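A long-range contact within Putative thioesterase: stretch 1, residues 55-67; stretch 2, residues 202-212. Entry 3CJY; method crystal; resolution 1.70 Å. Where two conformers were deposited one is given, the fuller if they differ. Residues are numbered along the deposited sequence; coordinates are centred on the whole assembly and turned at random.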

# COMPACT_ATOMS: atom_id res chain seq x y z
N PRO A 55 -12.60 2.72 14.35
CA PRO A 55 -11.69 3.48 13.50
C PRO A 55 -10.87 2.67 12.51
O PRO A 55 -10.58 1.50 12.74
N VAL A 56 -10.52 3.30 11.41
CA VAL A 56 -9.75 2.65 10.38
C VAL A 56 -8.31 2.50 10.78
O VAL A 56 -7.74 3.38 11.38
N VAL A 57 -7.76 1.34 10.45
CA VAL A 57 -6.33 1.04 10.60
C VAL A 57 -5.66 1.20 9.26
O VAL A 57 -4.61 1.81 9.13
N GLN A 58 -6.27 0.66 8.21
CA GLN A 58 -5.68 0.80 6.88
C GLN A 58 -6.69 0.56 5.83
O GLN A 58 -7.66 -0.12 6.05
N GLY A 59 -6.44 1.10 4.65
CA GLY A 59 -7.34 0.80 3.52
C GLY A 59 -6.60 0.89 2.19
O GLY A 59 -5.60 1.58 2.05
N SER A 60 -7.08 0.10 1.24
CA SER A 60 -6.56 0.17 -0.12
C SER A 60 -7.73 0.29 -1.04
O SER A 60 -8.75 -0.36 -0.84
N LEU A 61 -7.59 1.14 -2.06
CA LEU A 61 -8.69 1.37 -3.01
C LEU A 61 -8.12 1.36 -4.42
O LEU A 61 -7.07 1.97 -4.66
N GLN A 62 -8.80 0.63 -5.31
CA GLN A 62 -8.42 0.51 -6.72
C GLN A 62 -9.36 1.33 -7.55
O GLN A 62 -10.56 1.23 -7.38
N PHE A 63 -8.82 2.21 -8.39
CA PHE A 63 -9.65 3.06 -9.25
C PHE A 63 -9.93 2.34 -10.56
O PHE A 63 -9.00 1.97 -11.29
N VAL A 64 -11.21 2.19 -10.86
CA VAL A 64 -11.67 1.46 -12.03
C VAL A 64 -12.06 2.41 -13.13
O VAL A 64 -11.76 2.19 -14.30
N SER A 65 -12.72 3.49 -12.73
CA SER A 65 -13.21 4.51 -13.66
C SER A 65 -13.36 5.86 -12.97
O SER A 65 -13.35 5.95 -11.74
N PHE A 66 -13.53 6.90 -13.78
CA PHE A 66 -13.64 8.28 -13.30
C PHE A 66 -15.04 8.63 -12.85
O PHE A 66 -16.03 8.13 -13.37
N THR A 67 -15.09 9.51 -11.85
CA THR A 67 -16.34 10.05 -11.33
C THR A 67 -16.40 11.55 -11.69
O THR A 67 -15.77 12.38 -11.06
N GLY A 202 0.87 12.03 -14.01
CA GLY A 202 0.08 10.80 -14.19
C GLY A 202 -1.18 10.72 -13.36
O GLY A 202 -1.49 11.57 -12.52
N ASN A 203 -1.93 9.68 -13.65
CA ASN A 203 -3.17 9.39 -12.95
C ASN A 203 -2.98 8.20 -12.04
O ASN A 203 -2.35 7.20 -12.40
N SER A 204 -3.57 8.30 -10.87
CA SER A 204 -3.48 7.20 -9.89
C SER A 204 -4.22 5.96 -10.33
O SER A 204 -5.36 6.01 -10.82
N LEU A 205 -3.61 4.82 -10.07
CA LEU A 205 -4.24 3.53 -10.30
C LEU A 205 -4.98 3.05 -9.05
O LEU A 205 -5.91 2.27 -9.07
N ASP A 206 -4.51 3.56 -7.94
CA ASP A 206 -4.99 3.17 -6.61
C ASP A 206 -4.54 4.19 -5.57
O ASP A 206 -3.83 5.15 -5.87
N ASN A 207 -5.05 3.99 -4.36
CA ASN A 207 -4.68 4.72 -3.15
C ASN A 207 -4.59 3.69 -2.00
O ASN A 207 -5.45 2.81 -1.86
N SER A 208 -3.55 3.83 -1.20
CA SER A 208 -3.36 3.03 0.02
C SER A 208 -3.09 4.01 1.14
O SER A 208 -2.35 4.98 0.96
N LEU A 209 -3.69 3.74 2.30
CA LEU A 209 -3.49 4.59 3.54
C LEU A 209 -3.37 3.70 4.78
O LEU A 209 -4.17 2.76 4.96
N ARG A 210 -2.37 4.00 5.61
CA ARG A 210 -2.19 3.30 6.89
C ARG A 210 -2.16 4.37 7.98
O ARG A 210 -1.24 5.18 8.04
N ILE A 211 -3.15 4.34 8.87
CA ILE A 211 -3.26 5.38 9.87
C ILE A 211 -2.77 4.91 11.22
O ILE A 211 -3.20 3.85 11.70
N THR A 212 -1.84 5.66 11.81
CA THR A 212 -1.39 5.38 13.18
C THR A 212 -2.15 6.25 14.19
O THR A 212 -2.50 5.81 15.28

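What sets the directions of the side chains? Strands 58-63 and 206-211 run antiparallel, joined by backbone hydrogen bonds such as Gly59 N to Leu209 O (2.8 Å), so paired residues share a face. Gln58, Ser60, Gln62, Asp206, Ser208 and Arg210 line one face; Leu61, Asn207 and Leu209 line the other, where Gly59 contributes no side chain.

What do the Phe63 ring and the aliphatic side chains touch? Phe63 (chi1 m) points toward stretch 2 and loses the most surface to it. The edge of its ring meets Asp206 N (from CD2, 3.6 Å) and Asn207 ND2 (from CE2, 3.7 Å), while CE2 lies 3.9 Å from Ser204 CB. The Asn207 amide is held by its own strand, Asn207 ND2 donating to Asp206 O at 2.8 Å. At the other end, Val56 CG1 (chi1 t) packs 4.2 Å from Ile211 CD1 (chi1 m).

How do the polar side chains pair? Largely through water. Water 1 hydrogen-bonds Gln58 OE1 (2.6 Å), Gly59 O (2.9 Å) and Ser208 OG (2.7 Å), tying the strands together. Water 2 accepts from Gln62 NE2 (2.8 Å) and donates to Asp206 OD2 (2.4 Å). The m rotamer of Gln62 and p rotamer of Asp206 leave those two groups within reach of one water.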

# COMPACT_ATOMS: atom_id res chain seq x y z
CB PRO A 55 -10.76 4.19 14.50
CG PRO A 55 -10.95 3.50 15.78
CD PRO A 55 -12.10 2.54 15.71
CB VAL A 56 -9.81 3.48 9.05
CG1 VAL A 56 -8.76 3.02 8.05
CG2 VAL A 56 -11.24 3.42 8.45
CB VAL A 57 -6.10 -0.39 11.18
CG1 VAL A 57 -4.67 -0.87 11.04
CG2 VAL A 57 -6.66 -0.51 12.58
CB GLN A 58 -4.47 -0.15 6.67
CG GLN A 58 -4.74 -1.65 6.65
CD GLN A 58 -5.26 -2.19 5.36
OE1 GLN A 58 -4.96 -1.67 4.27
NE2 GLN A 58 -6.05 -3.27 5.45
CB SER A 60 -5.72 -1.06 -0.51
OG SER A 60 -4.56 -1.16 0.33
CB LEU A 61 -9.34 2.70 -2.67
CG LEU A 61 -10.53 3.30 -3.43
CD1 LEU A 61 -11.26 4.28 -2.56
CD2 LEU A 61 -10.06 3.97 -4.72
CB GLN A 62 -8.52 -0.96 -7.20
CG GLN A 62 -7.94 -1.94 -6.22
CD GLN A 62 -6.43 -1.74 -6.01
OE1 GLN A 62 -5.66 -1.64 -6.98
NE2 GLN A 62 -6.00 -1.69 -4.72
CB PHE A 63 -8.99 4.41 -9.55
CG PHE A 63 -8.77 5.27 -8.33
CD1 PHE A 63 -9.85 5.86 -7.69
CD2 PHE A 63 -7.50 5.49 -7.85
CE1 PHE A 63 -9.68 6.65 -6.58
CE2 PHE A 63 -7.31 6.29 -6.74
CZ PHE A 63 -8.39 6.86 -6.11
CB VAL A 64 -12.84 0.54 -11.67
CG1 VAL A 64 -13.37 -0.21 -12.92
CG2 VAL A 64 -12.43 -0.46 -10.55
CB SER A 65 -14.55 4.10 -14.26
OG SER A 65 -15.02 5.06 -15.19
CB PHE A 66 -13.20 9.31 -14.37
CG PHE A 66 -11.71 9.48 -14.50
CD1 PHE A 66 -11.01 10.29 -13.62
CD2 PHE A 66 -11.01 8.86 -15.53
CE1 PHE A 66 -9.62 10.47 -13.74
CE2 PHE A 66 -9.61 9.03 -15.65
CZ PHE A 66 -8.93 9.84 -14.75
CB THR A 67 -16.48 9.87 -9.83
OG1 THR A 67 -16.29 8.49 -9.53
CG2 THR A 67 -17.87 10.32 -9.34
CB ASN A 203 -4.26 9.08 -13.93
CG ASN A 203 -4.62 10.27 -14.78
OD1 ASN A 203 -4.76 11.40 -14.28
ND2 ASN A 203 -4.75 10.04 -16.06
CB SER A 204 -4.10 7.64 -8.56
OG SER A 204 -3.66 8.94 -8.22
CB LEU A 205 -3.18 2.45 -10.64
CG LEU A 205 -2.43 2.65 -11.93
CD1 LEU A 205 -1.56 1.41 -12.10
CD2 LEU A 205 -3.41 2.76 -13.05
CB ASP A 206 -4.42 1.82 -6.21
CG ASP A 206 -2.91 1.89 -5.84
OD1 ASP A 206 -2.13 2.30 -6.70
OD2 ASP A 206 -2.54 1.53 -4.68
CB ASN A 207 -5.69 5.79 -2.69
CG ASN A 207 -5.46 7.21 -3.26
OD1 ASN A 207 -6.03 8.19 -2.74
ND2 ASN A 207 -4.67 7.33 -4.33
CB SER A 208 -2.19 2.08 -0.12
OG SER A 208 -2.00 1.27 1.05
CB LEU A 209 -4.65 5.58 3.73
CG LEU A 209 -4.44 6.69 4.73
CD1 LEU A 209 -3.43 7.72 4.21
CD2 LEU A 209 -5.77 7.36 5.14
CB ARG A 210 -0.88 2.49 6.87
CG ARG A 210 -0.86 1.54 5.73
CD ARG A 210 0.37 0.64 5.68
NE ARG A 210 0.35 -0.01 4.40
CZ ARG A 210 -0.45 -1.02 4.10
NH1 ARG A 210 -1.20 -1.56 5.07
NH2 ARG A 210 -0.45 -1.54 2.87
CB ILE A 211 -4.73 5.82 10.04
CG1 ILE A 211 -5.25 6.35 8.70
CG2 ILE A 211 -4.87 6.87 11.19
CD1 ILE A 211 -6.74 6.66 8.71
CB THR A 212 0.14 5.54 13.35
OG1 THR A 212 0.79 4.53 12.57
CG2 THR A 212 0.59 5.38 14.81
O HOH W 1 -3.36 0.02 3.08
O HOH W 2 -3.59 -0.56 -3.98